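PDB 3H1T: type I site-specific restriction-modification system, R (Restriction) subunit from Vibrio vulnificus, which probably hydrolyses ATP and binds DNA as the motor subunit of a type I restriction enzyme, this fragment being the N-terminal part of that subunit. Local coordinates for residues T340-E344 with D345-T349; A566-F570 with D571-E575. One frame throughout, in Å; residues are numbered along the deposited sequence.

How the interactions relate
From the N terminus, the chain first reaches interaction 1 (340-349), where the loop leaving strand 333-338 of the seven-stranded parallel sheet is closed onto the start of helix 347-352. It then runs through most of the sheet of the second RecA-like (helicase C-terminal) lobe before reaching interaction 2 (566-575), a single helical turn, 568-571, leading into strand 576-582. The two closures follow in series, neither nested nor crossed, with centres about 17 Å apart. They nevertheless meet in space: Arg343 NE forms a 2.8 Å salt bridge with Asp567 OD2, and Pro341 packs on Phe570. The pair thus joins the loop after strand 333-338 of the first lobe to helix 568-571 of the second.

Interaction 1. Residues T340-E344 with D345-T349; sequences TPLRE and DNRDT
Asn346 folds back on Thr340 and Pro341 in a local side-chain-to-loop contact, closing the turn between strand 333-338 and helix 347-352. Its ND2 donates to Thr340 OG1 at 2.8 Å. The same nitrogen reaches Pro341 O at 2.6 Å and, weakly, Thr340 O. Both stronger bonds are clearly bent, with N-H...acceptor angles just under 140°. The Pro341 bond comes from above the carbonyl plane, and both stronger acceptors are tilted out of the amide plane. A chi1 of -110°, away from a staggered value, swings the amide into this buried place. Asparagine suits it, since its short side chain carries an NH2 group that several acceptors can share.

Farther out, Arg347 lays one guanidinium face over Arg343 O, 3.2 Å from the plane, while Leu342 CD2 approaches NH1 obliquely at 3.4 Å. Glu344 runs alongside Arg347 without a salt bridge; instead, a water links Glu344 O to Arg347 NE. Arg343 NH1 reaches back to Leu342 O (2.9 Å), which lies close to the plane of the Arg343 guanidinium; Pro341 CG sits over that plane, and Asp567 pairs with NE. Asp345 OD2 bonds to Ser531, setting the loop against helix 530-537 at the junction of the two lobes. Thr340 ends a Thr-Ala-Thr sequence, consistent with motif III of superfamily 2 helicases.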
# COMPACT_ATOMS: atom_id res chain seq x y z
N THR A 340 1.00 -6.56 -5.94
CA THR A 340 1.31 -7.91 -5.52
C THR A 340 2.80 -8.18 -5.74
O THR A 340 3.38 -7.70 -6.71
CB THR A 340 0.43 -8.93 -6.30
OG1 THR A 340 0.82 -8.94 -7.67
CG2 THR A 340 -1.03 -8.50 -6.25
N PRO A 341 3.44 -8.94 -4.83
CA PRO A 341 4.87 -9.25 -4.95
C PRO A 341 5.12 -10.35 -5.98
O PRO A 341 4.19 -10.96 -6.48
CB PRO A 341 5.23 -9.68 -3.55
CG PRO A 341 4.03 -10.48 -3.16
CD PRO A 341 2.88 -9.57 -3.62
N LEU A 342 6.39 -10.60 -6.29
CA LEU A 342 6.75 -11.63 -7.26
C LEU A 342 6.26 -12.99 -6.79
O LEU A 342 6.73 -13.51 -5.78
CB LEU A 342 8.27 -11.70 -7.43
CG LEU A 342 8.80 -12.29 -8.75
CD1 LEU A 342 10.24 -12.69 -8.56
CD2 LEU A 342 7.98 -13.50 -9.19
N ARG A 343 5.33 -13.57 -7.55
CA ARG A 343 4.78 -14.88 -7.23
C ARG A 343 4.67 -15.69 -8.53
O ARG A 343 5.37 -15.39 -9.50
CB ARG A 343 3.43 -14.74 -6.53
CG ARG A 343 3.50 -14.04 -5.15
CD ARG A 343 4.29 -14.88 -4.15
NE ARG A 343 4.26 -14.38 -2.77
CZ ARG A 343 5.21 -13.62 -2.23
NH1 ARG A 343 6.28 -13.27 -2.94
NH2 ARG A 343 5.10 -13.21 -0.97
N GLU A 344 3.79 -16.68 -8.60
CA GLU A 344 3.69 -17.51 -9.81
C GLU A 344 3.05 -16.93 -11.06
O GLU A 344 3.49 -17.24 -12.18
CB GLU A 344 3.01 -18.82 -9.47
CG GLU A 344 3.81 -19.68 -8.51
CD GLU A 344 3.27 -21.08 -8.39
OE1 GLU A 344 2.09 -21.24 -8.00
OE2 GLU A 344 4.03 -22.02 -8.70
N ASP A 345 2.01 -16.12 -10.91
CA ASP A 345 1.32 -15.53 -12.06
C ASP A 345 1.95 -14.19 -12.46
O ASP A 345 1.71 -13.66 -13.55
CB ASP A 345 -0.16 -15.33 -11.67
CG ASP A 345 -0.33 -14.31 -10.54
OD1 ASP A 345 0.56 -14.21 -9.66
OD2 ASP A 345 -1.37 -13.61 -10.51
N ASN A 346 2.81 -13.70 -11.58
CA ASN A 346 3.50 -12.41 -11.65
C ASN A 346 4.82 -12.18 -12.40
O ASN A 346 5.14 -11.03 -12.74
CB ASN A 346 3.71 -11.94 -10.20
CG ASN A 346 2.84 -10.76 -9.86
OD1 ASN A 346 1.91 -10.43 -10.60
ND2 ASN A 346 3.13 -10.12 -8.73
N ARG A 347 5.61 -13.23 -12.61
CA ARG A 347 6.94 -13.12 -13.23
C ARG A 347 7.24 -12.17 -14.41
O ARG A 347 8.27 -11.46 -14.37
CB ARG A 347 7.41 -14.52 -13.56
CG ARG A 347 7.16 -15.44 -12.37
CD ARG A 347 8.23 -16.47 -12.27
NE ARG A 347 7.75 -17.68 -11.60
CZ ARG A 347 7.74 -17.87 -10.28
NH1 ARG A 347 8.19 -16.93 -9.44
NH2 ARG A 347 7.31 -19.03 -9.80
N ASP A 348 6.39 -12.13 -15.43
CA ASP A 348 6.69 -11.22 -16.55
C ASP A 348 6.81 -9.76 -16.13
O ASP A 348 7.57 -8.98 -16.73
CB ASP A 348 5.66 -11.36 -17.67
CG ASP A 348 5.83 -12.66 -18.45
OD1 ASP A 348 6.85 -13.36 -18.24
OD2 ASP A 348 4.94 -12.97 -19.29
N THR A 349 6.07 -9.37 -15.10
CA THR A 349 6.15 -8.01 -14.63
C THR A 349 7.50 -7.73 -14.01
O THR A 349 8.11 -6.70 -14.28
CB THR A 349 5.06 -7.72 -13.60
OG1 THR A 349 3.82 -7.55 -14.29
CG2 THR A 349 5.38 -6.45 -12.81
O HOH W 1 5.33 -19.13 -12.56

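Interaction 2. Residues A566-F570 with D571-E575; sequences ADPDF and DGYPE
Asp571 and Gly572 are bonded back to Asp567 and Pro568 across one short helical turn. Asp571 N donates to Asp567 O (2.8 Å) and Gly572 N to Pro568 O (2.6 Å), the two i to i+4 bonds of the helix. Gly572 then leaves the helix with a phi of +75°, a conformation easy for a residue without a side chain.

Beyond this turn, Tyr573 lies against Pro568 in a CH-pi contact: Pro568 CB sits over one ring face, 3.9 Å from the centroid, and CG faces CE2. The Asp571 carboxylate stands almost perpendicular to the Phe570 ring, with OD1 in the ring plane at its edge, 3.3 Å from CD2. Such an edge offers polarised C-H groups to a negative oxygen. Asp571 OD2 passes near Asp567 O, both of them acceptors, but it accepts a hydrogen bond from a water that in turn accepts from Asp567 N, so this water ties together the start and end of the turn.

Asp567, whose CG is anti to the backbone N (chi1 -171°), contributes a weak N-cap bond to this shell: OD1 accepts from Phe570 N, straight but 3.3 Å long. Pro568 suits the first helical position, where no N-H donor is required. Lys534 of helix 530-537 pairs with Asp567 OD2, the partner of Arg343, and with Asp571 OD1, probably easing the proximity of two like charges. The arrangement is an aspartate N-cap followed by proline on a one-turn helix that ends at a positive-phi glycine, here leading into strand 576-582 in the sheet of the second RecA-like lobe.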
# COMPACT_ATOMS: atom_id res chain seq x y z
N ALA A 566 -2.19 -18.84 0.70
CA ALA A 566 -1.62 -18.37 1.96
C ALA A 566 -0.25 -17.76 1.66
O ALA A 566 0.57 -18.36 0.96
CB ALA A 566 -1.48 -19.53 2.93
N ASP A 567 0.00 -16.57 2.20
CA ASP A 567 1.26 -15.87 1.93
C ASP A 567 1.65 -15.05 3.16
O ASP A 567 1.38 -13.86 3.23
CB ASP A 567 1.06 -14.96 0.73
CG ASP A 567 2.35 -14.36 0.23
OD1 ASP A 567 3.36 -14.47 0.95
OD2 ASP A 567 2.35 -13.76 -0.87
N PRO A 568 2.30 -15.68 4.14
CA PRO A 568 2.72 -15.00 5.37
C PRO A 568 3.78 -13.91 5.18
O PRO A 568 3.82 -12.93 5.91
CB PRO A 568 3.23 -16.16 6.23
CG PRO A 568 2.47 -17.34 5.70
CD PRO A 568 2.59 -17.12 4.23
N ASP A 569 4.63 -14.09 4.18
CA ASP A 569 5.68 -13.11 3.92
C ASP A 569 5.11 -11.76 3.54
O ASP A 569 5.53 -10.74 4.07
CB ASP A 569 6.62 -13.61 2.82
CG ASP A 569 7.47 -14.78 3.27
OD1 ASP A 569 7.58 -14.99 4.50
OD2 ASP A 569 8.04 -15.50 2.42
N PHE A 570 4.13 -11.74 2.65
CA PHE A 570 3.52 -10.49 2.23
C PHE A 570 2.32 -10.11 3.10
O PHE A 570 2.09 -8.92 3.36
CB PHE A 570 3.09 -10.56 0.76
CG PHE A 570 2.77 -9.23 0.16
CD1 PHE A 570 3.79 -8.38 -0.27
CD2 PHE A 570 1.46 -8.80 0.06
CE1 PHE A 570 3.51 -7.14 -0.79
CE2 PHE A 570 1.17 -7.54 -0.47
CZ PHE A 570 2.20 -6.72 -0.89
N ASP A 571 1.56 -11.10 3.56
CA ASP A 571 0.37 -10.82 4.35
C ASP A 571 0.49 -11.00 5.85
O ASP A 571 -0.34 -10.48 6.59
CB ASP A 571 -0.82 -11.68 3.90
CG ASP A 571 -0.87 -11.89 2.40
OD1 ASP A 571 -0.45 -10.96 1.65
OD2 ASP A 571 -1.33 -12.97 1.98
N GLY A 572 1.50 -11.73 6.31
CA GLY A 572 1.61 -11.98 7.74
C GLY A 572 0.55 -13.04 8.01
O GLY A 572 -0.09 -13.50 7.07
N TYR A 573 0.35 -13.45 9.26
CA TYR A 573 -0.65 -14.46 9.59
C TYR A 573 -1.92 -13.75 10.07
O TYR A 573 -1.87 -12.60 10.50
CB TYR A 573 -0.15 -15.41 10.70
CG TYR A 573 1.08 -16.21 10.32
CD1 TYR A 573 2.36 -15.73 10.57
CD2 TYR A 573 0.95 -17.44 9.66
CE1 TYR A 573 3.50 -16.44 10.16
CE2 TYR A 573 2.08 -18.15 9.25
CZ TYR A 573 3.34 -17.65 9.50
OH TYR A 573 4.45 -18.34 9.07
N PRO A 574 -3.07 -14.42 9.97
CA PRO A 574 -4.27 -13.72 10.43
C PRO A 574 -4.39 -13.80 11.95
O PRO A 574 -3.83 -14.70 12.58
CB PRO A 574 -5.39 -14.46 9.71
CG PRO A 574 -4.89 -15.85 9.70
CD PRO A 574 -3.44 -15.68 9.28
N GLU A 575 -5.11 -12.86 12.54
CA GLU A 575 -5.30 -12.83 13.98
C GLU A 575 -5.95 -14.14 14.40
O GLU A 575 -5.43 -14.84 15.26
CB GLU A 575 -6.19 -11.65 14.37
CG GLU A 575 -5.75 -10.33 13.76
CD GLU A 575 -4.50 -9.74 14.39
OE1 GLU A 575 -4.52 -9.53 15.63
OE2 GLU A 575 -3.52 -9.49 13.67
O HOH W 2 -2.36 -15.16 3.64